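Local coordinates for conserved protein (Mycobacterium tuberculosis, PDB 1RFE) that probably binds coenzyme F420 as a member of the FMN-binding clan of pyridoxamine 5'-phosphate oxidase-like proteins, although its cellular function remains unknown, at residues Met41-Ile46 with Glu110-Pro115; Pro68-Leu73 with Gly90-Val95; Asp7-Glu12 with Thr141-His146; Thr79-Arg84 with Leu151-Val156. One frame throughout, in Å; residues are numbered along the deposited sequence.

Interaction 1: residues Met41-Ile46 with Glu110-Pro115; sequences MWYAVI and ERYTGP
Ala44 and Arg111 bring the two backbones closest, their CA atoms 7.4 Å apart, and Trp42 faces Tyr112 at a slightly wider spacing; no backbone-to-backbone bond spans the gap, and side chains of the helix end reach across to the main chain and rings of 41-46. Tyr112 ends the helical part of its segment, and Thr113 is the first residue to abandon helical angles. The Tyr112 ring forms an offset stack on the five-membered ring of Trp42, with centroids 4.0 Å apart and planes only 6° from parallel; Trp42 CB lies over the same tyrosine ring as a CH-pi donor. At its far end Tyr112 OH accepts a hydrogen bond from Tyr43 N (2.9 Å) and another from Arg111 NH2 (3.0 Å), while also bonding to the carbonyl of Arg23, so three partners grip it. In the antiparallel sheet of this FMN-binding-clan domain, the contact fastens the end of helix 98-112 to strand 36-46. Arg111 bends at chi3 (49°), which turns NE to donate to Tyr43 O, 2.7 Å away. Its guanidinium then lies nearly flat over Tyr43, an off-centre cation-pi stack in which NH2 sits 3.4 Å from CE1 of that ring. Val45 CG2 meets the guanidinium face beside NH1. Tyr43 OH bonds to Val19 O, and Arg111 NH2 also to Ser22 O.

Interaction 2: residues Pro68-Leu73 with Gly90-Val95; sequences PRVSFL and GVAEIV
Gly90 faces Val70 as an antiparallel hydrogen-bonded pair, and both of its backbone polar atoms are engaged. Its N-H donates to Val70 O at 2.9 Å, nearly in line with that C=O. Its own carbonyl receives Val70 N at 3.1 Å, with the donor standing 50° above the carbonyl plane, and Arg69 CA also approaches this oxygen through a CA-H...O contact. Val91 follows as the non-hydrogen-bonded partner of Arg69, the two CA atoms 4.5 Å apart. Here Val91 CA points its hydrogen at Pro68 O (3.3 Å), while on the other edge of the strand the backbone of Val91 bonds to Val137. The segments belong to the beta hairpin of strands 69-76 and 84-95, whose pairing runs on through Phe72 and Phe88, and it is at this end of the hairpin that the two strands part. Ala92 makes the last bond between them, its N-H reaching Pro68 O at 2.9 Å. The Val70 side chain lies across this parting: CG2, set between the backbone N and the carbonyl carbon, packs against the peptide joining Val91 to Ala92 at 3.6 Å from Ala92 N, and touches Ala92 CB at 4.0 Å. Leu64 of helix 59-66 packs on both of these side chains. The axes of the short segments 69-73 and 90-95 make 108°, far from antiparallel, so the pairing does not continue past Ala92, and Glu93 turns to strand 131-138, where its carboxylate forms a salt bridge with Arg135.

Interaction 3: residues Asp7-Glu12 with Thr141-His146; sequences DIVMSE and TRSWDH
Ile8 presses most closely on the end of strand 140-145. Its carbonyl oxygen accepts the N-H of Asp145 at 2.8 Å, the donor lying in the carbonyl plane although the bond is bent at the hydrogen to 132°. The same oxygen also receives a CA-H...O contact from Trp144 CA at 3.2 Å. The Ile8 side chain continues this tight side: CD1 rests 3.8 Å from Trp144 CB and reaches the His146 ring obliquely, Ile8 and His146 lying side by side and pointing the same way. Met10 completes the buried part. Its N-H donates to Ser143 OG at 3.0 Å, and that hydroxyl is presented by a chi1 of 60°, between the serine's own backbone N and carbonyl carbon. The Met10 side chain crosses that of Asp145 at about a right angle, its CG 3.9 Å from Asp145 CB.

Packing is sparser at the partly exposed Val9, whose CB is directed away from the strand and whose CG2 alone meets Ser143 OG, at 3.5 Å. The indole of Trp144 likewise leads away from the N-terminal segment. Just beyond Met10 the chain leaves the strand, and Ser11 caps helix 12-21 with its OG on Glu14 N.

Arg142 and Trp144 pair through their backbones with strand 84-95, whereas the N-H groups of Ser143 and Asp145 go to Gln4 and Ile8. The N-terminal arm thus supplies those two N-H groups with one side-chain and one carbonyl acceptor in place of regular beta pairing.

Interaction 4: residues Thr79-Arg84 with Leu151-Val156; sequences TYDTLR and LPHMSV
Asp81 reaches from a type I turn, closed by Thr82 N on Thr79 O, to Leu151, His153 and Met154. Its CB touches Leu151 CB at 4.0 Å and the Met154 methyl CE at 3.9 Å. A chi1 of 69° then sets CG between the backbone N and the carbonyl carbon, 3.8 Å from Pro152 O. The two oxygens divide their partners. OD1 takes a weak hydrogen bond from Met154 N, and Thr79 OG1 approaches it very closely from above the carboxylate plane. OD2 offers its syn lone pair to His153 ND1 at 3.2 Å; the bond runs near the imidazole plane, while the carboxylate is turned 76° to that ring. A water completes the tip, donating at 2.8 Å to both Asp81 OD2 and Leu151 O. Beside this polar centre, Leu151 CD2 meets the edge of the Tyr80 ring at CE2 (3.6 Å), and Thr79 CG2 abuts Met154 O. The bonds from His153, the water and, weakly, Met154 N are consistent with an ionised Asp81, whose charge would favour the ND1-H form of His153 and could raise its pKa, so the polar part of the contact centres on Asp81.

Interaction 3 is buried, interaction 1 partly so, and interactions 2 and 4 lie at the surface, though Asp81 itself is buried. Interaction 2 is sheet pairing itself, carried by backbone bonds, whereas interaction 1 ties a helix end to the same sheet through ring and guanidinium stacking together with hydrogen bonds to the Tyr43 backbone; the two meet where Tyr43 packs on Phe72. Interactions 3 and 4 bind the two ends of the chain: 7-12 along an edge strand, 151-156 around the turn before strand 84-95. They also touch, His146 ND1 lying 2.9 Å from Tyr80 O in a probable hydrogen bond. Interaction 4 alone bonds its segments through a carboxylate, an imidazole and a water.

Interaction 1: residues Met41-Ile46 with Glu110-Pro115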
# COMPACT_ATOMS: atom_id res chain seq x y z
N MSE A 41 2.82 4.91 -4.39
CA MSE A 41 3.20 3.59 -4.88
C MSE A 41 1.92 2.82 -5.35
O MSE A 41 0.95 2.79 -4.65
CB MSE A 41 3.85 2.76 -3.73
CG MSE A 41 5.26 3.25 -3.23
SE MSE A 41 6.48 3.26 -4.69
CE MSE A 41 6.89 1.40 -4.69
N TRP A 42 2.00 2.19 -6.52
CA TRP A 42 1.18 1.02 -6.83
C TRP A 42 1.74 -0.17 -6.11
O TRP A 42 2.88 -0.15 -5.65
CB TRP A 42 1.16 0.72 -8.30
CG TRP A 42 0.36 1.69 -9.11
CD1 TRP A 42 -0.38 2.74 -8.65
CD2 TRP A 42 0.23 1.70 -10.52
NE1 TRP A 42 -0.97 3.40 -9.70
CE2 TRP A 42 -0.62 2.77 -10.87
CE3 TRP A 42 0.71 0.87 -11.54
CZ2 TRP A 42 -0.97 3.06 -12.20
CZ3 TRP A 42 0.36 1.16 -12.89
CH2 TRP A 42 -0.46 2.24 -13.19
N TYR A 43 0.95 -1.21 -5.98
CA TYR A 43 1.38 -2.33 -5.17
C TYR A 43 0.80 -3.64 -5.56
O TYR A 43 -0.22 -3.74 -6.31
CB TYR A 43 1.15 -2.03 -3.67
CG TYR A 43 -0.27 -1.78 -3.29
CD1 TYR A 43 -1.09 -2.82 -2.83
CD2 TYR A 43 -0.80 -0.50 -3.37
CE1 TYR A 43 -2.43 -2.56 -2.46
CE2 TYR A 43 -2.15 -0.25 -2.99
CZ TYR A 43 -2.94 -1.28 -2.54
OH TYR A 43 -4.25 -1.00 -2.18
N ALA A 44 1.47 -4.67 -5.04
CA ALA A 44 1.00 -6.03 -5.09
C ALA A 44 0.34 -6.43 -3.78
O ALA A 44 0.60 -5.84 -2.71
CB ALA A 44 2.14 -7.00 -5.43
N VAL A 45 -0.53 -7.44 -3.88
CA VAL A 45 -1.16 -8.07 -2.72
C VAL A 45 -0.99 -9.58 -2.79
O VAL A 45 -1.46 -10.23 -3.74
CB VAL A 45 -2.68 -7.73 -2.59
CG1 VAL A 45 -3.20 -8.22 -1.27
CG2 VAL A 45 -2.96 -6.19 -2.71
N ILE A 46 -0.33 -10.16 -1.80
CA ILE A 46 -0.03 -11.59 -1.79
C ILE A 46 -0.30 -12.19 -0.41
O ILE A 46 0.28 -11.75 0.57
CB ILE A 46 1.43 -11.80 -2.14
CG1 ILE A 46 1.74 -11.21 -3.53
CG2 ILE A 46 1.79 -13.30 -2.05
CD1 ILE A 46 3.16 -11.02 -3.77
N GLU A 110 -1.80 -8.18 -12.76
CA GLU A 110 -3.19 -8.45 -12.67
C GLU A 110 -4.00 -7.30 -12.08
O GLU A 110 -5.13 -7.05 -12.48
CB GLU A 110 -3.40 -9.73 -11.89
CG GLU A 110 -2.99 -10.95 -12.73
CD GLU A 110 -3.48 -12.27 -12.16
OE1 GLU A 110 -3.51 -12.40 -10.92
OE2 GLU A 110 -3.77 -13.19 -12.98
N ARG A 111 -3.36 -6.52 -11.20
CA ARG A 111 -4.01 -5.47 -10.51
C ARG A 111 -4.14 -4.22 -11.41
O ARG A 111 -5.10 -3.48 -11.29
CB ARG A 111 -3.34 -5.17 -9.17
CG ARG A 111 -3.69 -6.16 -8.04
CD ARG A 111 -2.81 -6.02 -6.77
NE ARG A 111 -2.75 -4.62 -6.39
CZ ARG A 111 -3.75 -3.91 -5.85
NH1 ARG A 111 -4.89 -4.45 -5.45
NH2 ARG A 111 -3.59 -2.61 -5.68
N TYR A 112 -3.20 -4.02 -12.30
CA TYR A 112 -3.14 -2.78 -13.02
C TYR A 112 -3.10 -2.91 -14.53
O TYR A 112 -3.13 -1.88 -15.23
CB TYR A 112 -1.95 -1.93 -12.56
CG TYR A 112 -1.93 -1.58 -11.08
CD1 TYR A 112 -2.54 -0.42 -10.58
CD2 TYR A 112 -1.24 -2.38 -10.19
CE1 TYR A 112 -2.48 -0.12 -9.22
CE2 TYR A 112 -1.20 -2.09 -8.83
CZ TYR A 112 -1.80 -0.99 -8.36
OH TYR A 112 -1.71 -0.73 -7.02
N THR A 113 -2.99 -4.14 -15.04
CA THR A 113 -2.84 -4.35 -16.46
C THR A 113 -3.97 -5.20 -17.03
O THR A 113 -4.61 -4.78 -18.01
CB THR A 113 -1.44 -4.91 -16.85
OG1 THR A 113 -0.44 -3.92 -16.60
CG2 THR A 113 -1.36 -5.14 -18.36
N GLY A 114 -4.24 -6.34 -16.41
CA GLY A 114 -5.08 -7.38 -16.97
C GLY A 114 -4.72 -8.78 -16.44
O GLY A 114 -3.78 -8.96 -15.66
N PRO A 115 -5.47 -9.80 -16.83
CA PRO A 115 -5.12 -11.16 -16.43
C PRO A 115 -3.74 -11.57 -16.95
O PRO A 115 -3.29 -11.19 -18.03
CB PRO A 115 -6.23 -12.01 -17.06
CG PRO A 115 -7.34 -11.05 -17.36
CD PRO A 115 -6.70 -9.76 -17.66

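Interaction 2: residues Pro68-Leu73 with Gly90-Val95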
# COMPACT_ATOMS: atom_id res chain seq x y z
N PRO A 68 14.42 -0.73 8.87
CA PRO A 68 13.29 -1.44 8.24
C PRO A 68 11.93 -0.82 8.51
O PRO A 68 10.97 -1.33 7.99
CB PRO A 68 13.31 -2.82 8.93
CG PRO A 68 14.57 -2.85 9.71
CD PRO A 68 14.91 -1.46 10.04
N ARG A 69 11.85 0.21 9.34
CA ARG A 69 10.58 0.78 9.77
C ARG A 69 9.92 1.52 8.58
O ARG A 69 10.57 2.27 7.85
CB ARG A 69 10.79 1.70 10.98
CG ARG A 69 11.05 0.91 12.31
CD ARG A 69 11.27 1.78 13.50
NE ARG A 69 12.36 2.75 13.22
CZ ARG A 69 12.56 3.87 13.88
NH1 ARG A 69 11.79 4.22 14.89
NH2 ARG A 69 13.56 4.66 13.54
N VAL A 70 8.65 1.22 8.38
CA VAL A 70 7.84 1.78 7.30
C VAL A 70 6.47 2.17 7.79
O VAL A 70 5.95 1.61 8.79
CB VAL A 70 7.55 0.79 6.14
CG1 VAL A 70 8.59 0.82 5.19
CG2 VAL A 70 7.24 -0.65 6.61
N SER A 71 5.88 3.14 7.08
CA SER A 71 4.45 3.41 7.20
C SER A 71 3.83 3.41 5.83
O SER A 71 4.49 3.78 4.82
CB SER A 71 4.20 4.77 7.84
OG SER A 71 4.81 4.80 9.11
N PHE A 72 2.57 3.00 5.76
CA PHE A 72 1.89 2.96 4.45
C PHE A 72 0.45 3.35 4.67
O PHE A 72 -0.19 2.82 5.57
CB PHE A 72 2.03 1.57 3.83
CG PHE A 72 1.66 1.49 2.37
CD1 PHE A 72 2.54 1.89 1.40
CD2 PHE A 72 0.42 1.00 1.98
CE1 PHE A 72 2.18 1.80 0.06
CE2 PHE A 72 0.07 0.90 0.67
CZ PHE A 72 0.96 1.30 -0.30
N LEU A 73 -0.05 4.27 3.84
CA LEU A 73 -1.38 4.84 4.01
C LEU A 73 -2.21 4.74 2.71
O LEU A 73 -1.76 5.13 1.65
CB LEU A 73 -1.29 6.31 4.46
CG LEU A 73 -2.63 7.05 4.82
CD1 LEU A 73 -2.46 8.17 5.84
CD2 LEU A 73 -3.29 7.69 3.60
N GLY A 90 4.81 -0.41 10.53
CA GLY A 90 5.45 -1.71 10.72
C GLY A 90 6.87 -1.77 10.29
O GLY A 90 7.64 -0.80 10.47
N VAL A 91 7.20 -2.92 9.71
CA VAL A 91 8.52 -3.21 9.20
C VAL A 91 8.38 -3.81 7.80
O VAL A 91 7.38 -4.46 7.47
CB VAL A 91 9.31 -4.17 10.13
CG1 VAL A 91 9.48 -3.57 11.51
CG2 VAL A 91 8.63 -5.53 10.23
N ALA A 92 9.34 -3.50 6.95
CA ALA A 92 9.46 -4.08 5.64
C ALA A 92 10.58 -5.13 5.65
O ALA A 92 11.58 -4.91 6.30
CB ALA A 92 9.86 -3.04 4.67
N GLU A 93 10.38 -6.25 4.93
CA GLU A 93 11.47 -7.12 4.50
C GLU A 93 11.75 -6.95 2.99
O GLU A 93 10.85 -6.93 2.18
CB GLU A 93 11.11 -8.57 4.75
CG GLU A 93 12.20 -9.57 4.38
CD GLU A 93 11.67 -11.01 4.37
OE1 GLU A 93 10.46 -11.20 4.66
OE2 GLU A 93 12.47 -11.94 4.06
N ILE A 94 13.04 -6.85 2.67
CA ILE A 94 13.56 -6.87 1.33
C ILE A 94 13.86 -8.30 0.91
O ILE A 94 14.57 -9.03 1.59
CB ILE A 94 14.77 -5.92 1.24
CG1 ILE A 94 14.32 -4.52 1.65
CG2 ILE A 94 15.40 -5.92 -0.13
CD1 ILE A 94 15.31 -3.43 1.40
N VAL A 95 13.26 -8.70 -0.20
CA VAL A 95 13.25 -10.07 -0.65
C VAL A 95 13.75 -10.03 -2.06
O VAL A 95 13.19 -9.28 -2.86
CB VAL A 95 11.78 -10.58 -0.63
CG1 VAL A 95 11.59 -11.93 -1.37
CG2 VAL A 95 11.30 -10.66 0.77

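Interaction 3: residues Asp7-Glu12 with Thr141-His146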
# COMPACT_ATOMS: atom_id res chain seq x y z
N ASP A 7 -16.39 3.61 16.60
CA ASP A 7 -17.54 3.90 15.74
C ASP A 7 -17.21 3.82 14.26
O ASP A 7 -18.10 3.42 13.49
CB ASP A 7 -18.24 5.23 16.07
CG ASP A 7 -17.29 6.41 16.19
OD1 ASP A 7 -16.12 6.33 15.76
OD2 ASP A 7 -17.66 7.47 16.73
N ILE A 8 -15.97 4.16 13.87
CA ILE A 8 -15.61 4.28 12.45
C ILE A 8 -14.54 3.26 12.00
O ILE A 8 -14.20 3.24 10.82
CB ILE A 8 -15.13 5.71 12.12
CG1 ILE A 8 -13.91 6.08 12.97
CG2 ILE A 8 -16.28 6.70 12.31
CD1 ILE A 8 -13.24 7.37 12.59
N VAL A 9 -14.04 2.45 12.92
CA VAL A 9 -13.15 1.34 12.60
C VAL A 9 -13.73 0.40 11.55
O VAL A 9 -14.94 0.14 11.50
CB VAL A 9 -12.77 0.51 13.89
CG1 VAL A 9 -13.97 -0.30 14.41
CG2 VAL A 9 -11.56 -0.39 13.64
N MSE A 10 -12.88 -0.04 10.65
CA MSE A 10 -13.25 -1.09 9.70
C MSE A 10 -12.88 -2.45 10.25
O MSE A 10 -11.91 -2.59 10.95
CB MSE A 10 -12.54 -0.86 8.37
CG MSE A 10 -13.10 0.30 7.59
SE MSE A 10 -12.71 0.15 5.68
CE MSE A 10 -11.00 0.56 5.85
N SER A 11 -13.71 -3.45 9.94
CA SER A 11 -13.40 -4.86 10.23
C SER A 11 -12.20 -5.38 9.44
O SER A 11 -11.81 -4.86 8.38
CB SER A 11 -14.59 -5.76 9.89
OG SER A 11 -14.81 -5.80 8.47
N GLU A 12 -11.61 -6.43 9.97
CA GLU A 12 -10.54 -7.13 9.28
C GLU A 12 -10.91 -7.37 7.82
O GLU A 12 -10.10 -7.15 6.92
CB GLU A 12 -10.24 -8.43 9.98
CG GLU A 12 -8.96 -9.09 9.54
CD GLU A 12 -8.59 -10.26 10.43
OE1 GLU A 12 -9.16 -11.35 10.21
OE2 GLU A 12 -7.74 -10.04 11.36
N THR A 141 -2.20 -0.89 13.11
CA THR A 141 -3.15 -0.62 12.09
C THR A 141 -4.20 0.27 12.70
O THR A 141 -4.71 -0.01 13.77
CB THR A 141 -3.81 -1.90 11.67
OG1 THR A 141 -2.83 -2.74 11.04
CG2 THR A 141 -4.88 -1.65 10.59
N ARG A 142 -4.52 1.33 11.99
CA ARG A 142 -5.62 2.20 12.30
C ARG A 142 -6.46 2.32 11.04
O ARG A 142 -5.93 2.44 9.93
CB ARG A 142 -5.12 3.57 12.75
CG ARG A 142 -4.56 3.60 14.17
CD ARG A 142 -5.59 3.20 15.25
NE ARG A 142 -5.02 3.18 16.60
CZ ARG A 142 -4.43 2.13 17.17
NH1 ARG A 142 -4.33 0.97 16.52
NH2 ARG A 142 -3.93 2.24 18.41
N SER A 143 -7.78 2.26 11.20
CA SER A 143 -8.67 2.43 10.04
C SER A 143 -9.84 3.35 10.32
O SER A 143 -10.17 3.68 11.49
CB SER A 143 -9.21 1.07 9.59
OG SER A 143 -9.95 0.40 10.61
N TRP A 144 -10.50 3.76 9.23
CA TRP A 144 -11.65 4.61 9.35
C TRP A 144 -12.59 4.50 8.13
O TRP A 144 -12.17 4.30 6.99
CB TRP A 144 -11.25 6.04 9.61
CG TRP A 144 -10.47 6.69 8.49
CD1 TRP A 144 -10.96 7.51 7.53
CD2 TRP A 144 -9.05 6.61 8.27
NE1 TRP A 144 -9.94 7.91 6.69
CE2 TRP A 144 -8.76 7.36 7.12
CE3 TRP A 144 -8.00 5.92 8.89
CZ2 TRP A 144 -7.44 7.50 6.61
CZ3 TRP A 144 -6.71 6.04 8.38
CH2 TRP A 144 -6.45 6.82 7.25
N ASP A 145 -13.87 4.62 8.41
CA ASP A 145 -14.89 4.70 7.36
C ASP A 145 -16.00 5.59 7.87
O ASP A 145 -16.81 5.17 8.71
CB ASP A 145 -15.44 3.34 6.98
CG ASP A 145 -16.34 3.40 5.75
OD1 ASP A 145 -16.64 4.52 5.28
OD2 ASP A 145 -16.76 2.39 5.16
N HIS A 146 -16.04 6.81 7.36
CA HIS A 146 -16.95 7.81 7.87
C HIS A 146 -18.39 7.51 7.50
O HIS A 146 -19.29 8.08 8.09
CB HIS A 146 -16.52 9.20 7.45
CG HIS A 146 -15.38 9.74 8.26
ND1 HIS A 146 -15.05 11.07 8.28
CD2 HIS A 146 -14.47 9.11 9.04
CE1 HIS A 146 -14.01 11.25 9.08
NE2 HIS A 146 -13.64 10.07 9.55

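Interaction 4: residues Thr79-Arg84 with Leu151-Val156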
# COMPACT_ATOMS: atom_id res chain seq x y z
N THR A 79 -15.85 13.46 0.38
CA THR A 79 -16.57 14.27 1.34
C THR A 79 -16.32 13.80 2.72
O THR A 79 -15.87 12.65 2.93
CB THR A 79 -18.09 14.25 1.08
OG1 THR A 79 -18.59 12.91 1.18
CG2 THR A 79 -18.39 14.64 -0.36
N TYR A 80 -16.60 14.66 3.68
CA TYR A 80 -16.34 14.29 5.06
C TYR A 80 -17.06 13.01 5.39
O TYR A 80 -16.52 12.17 6.10
CB TYR A 80 -16.71 15.41 6.04
CG TYR A 80 -16.51 14.98 7.48
CD1 TYR A 80 -15.24 15.02 8.07
CD2 TYR A 80 -17.56 14.50 8.22
CE1 TYR A 80 -15.04 14.61 9.40
CE2 TYR A 80 -17.39 14.09 9.55
CZ TYR A 80 -16.13 14.15 10.14
OH TYR A 80 -15.98 13.71 11.44
N ASP A 81 -18.27 12.83 4.88
CA ASP A 81 -19.08 11.69 5.29
C ASP A 81 -18.61 10.39 4.63
O ASP A 81 -18.99 9.35 5.08
CB ASP A 81 -20.58 11.91 5.03
CG ASP A 81 -20.95 11.93 3.55
OD1 ASP A 81 -20.55 12.87 2.80
OD2 ASP A 81 -21.67 11.07 3.04
N THR A 82 -17.83 10.47 3.56
CA THR A 82 -17.32 9.28 2.85
C THR A 82 -15.81 9.01 3.03
O THR A 82 -15.27 8.06 2.39
CB THR A 82 -17.61 9.36 1.33
OG1 THR A 82 -17.12 10.59 0.76
CG2 THR A 82 -19.13 9.34 1.02
N LEU A 83 -15.11 9.79 3.88
CA LEU A 83 -13.68 9.55 4.06
C LEU A 83 -13.51 8.15 4.60
O LEU A 83 -14.20 7.75 5.53
CB LEU A 83 -12.97 10.52 5.03
CG LEU A 83 -13.21 12.00 4.85
CD1 LEU A 83 -12.66 12.83 6.04
CD2 LEU A 83 -12.68 12.51 3.48
N ARG A 84 -12.62 7.39 3.97
CA ARG A 84 -12.23 6.11 4.49
C ARG A 84 -10.76 5.80 4.17
O ARG A 84 -10.17 6.34 3.21
CB ARG A 84 -13.12 5.01 4.02
CG ARG A 84 -13.53 4.97 2.61
CD ARG A 84 -13.89 3.51 2.17
NE ARG A 84 -13.84 3.34 0.74
CZ ARG A 84 -14.51 2.43 0.05
NH1 ARG A 84 -15.35 1.57 0.64
NH2 ARG A 84 -14.33 2.40 -1.27
N LEU A 151 -24.01 10.08 8.86
CA LEU A 151 -24.18 11.46 8.45
C LEU A 151 -25.00 11.58 7.17
O LEU A 151 -25.08 10.64 6.38
CB LEU A 151 -22.84 12.16 8.26
CG LEU A 151 -22.23 12.95 9.42
CD1 LEU A 151 -22.89 12.74 10.81
CD2 LEU A 151 -20.72 12.67 9.50
N PRO A 152 -25.67 12.70 6.98
CA PRO A 152 -26.26 13.00 5.68
C PRO A 152 -25.21 13.10 4.59
O PRO A 152 -24.10 13.58 4.82
CB PRO A 152 -26.96 14.33 5.92
CG PRO A 152 -26.31 14.88 7.03
CD PRO A 152 -26.01 13.75 7.97
N HIS A 153 -25.57 12.59 3.41
CA HIS A 153 -24.69 12.63 2.26
C HIS A 153 -24.45 14.06 1.84
O HIS A 153 -25.37 14.86 1.81
CB HIS A 153 -25.28 11.86 1.07
CG HIS A 153 -24.31 11.58 -0.03
ND1 HIS A 153 -23.04 11.09 0.20
CD2 HIS A 153 -24.42 11.71 -1.37
CE1 HIS A 153 -22.41 10.94 -0.95
NE2 HIS A 153 -23.23 11.31 -1.93
N MSE A 154 -23.19 14.36 1.50
CA MSE A 154 -22.76 15.67 1.03
C MSE A 154 -22.27 15.50 -0.40
O MSE A 154 -21.74 14.44 -0.76
CB MSE A 154 -21.65 16.20 1.91
CG MSE A 154 -21.92 15.93 3.41
SE MSE A 154 -20.47 16.00 4.71
CE MSE A 154 -21.62 15.51 6.20
N SER A 155 -22.48 16.50 -1.25
CA SER A 155 -21.87 16.43 -2.56
C SER A 155 -20.57 17.21 -2.41
O SER A 155 -20.40 17.93 -1.40
CB SER A 155 -22.79 16.97 -3.66
OG SER A 155 -22.43 18.29 -4.03
N VAL A 156 -19.66 17.06 -3.36
CA VAL A 156 -18.37 17.73 -3.22
C VAL A 156 -18.54 19.19 -3.65
O VAL A 156 -19.22 19.51 -4.63
CB VAL A 156 -17.13 16.94 -3.82
CG1 VAL A 156 -17.51 15.63 -4.45
CG2 VAL A 156 -16.28 17.79 -4.73
O HOH W 1 -23.00 9.45 4.92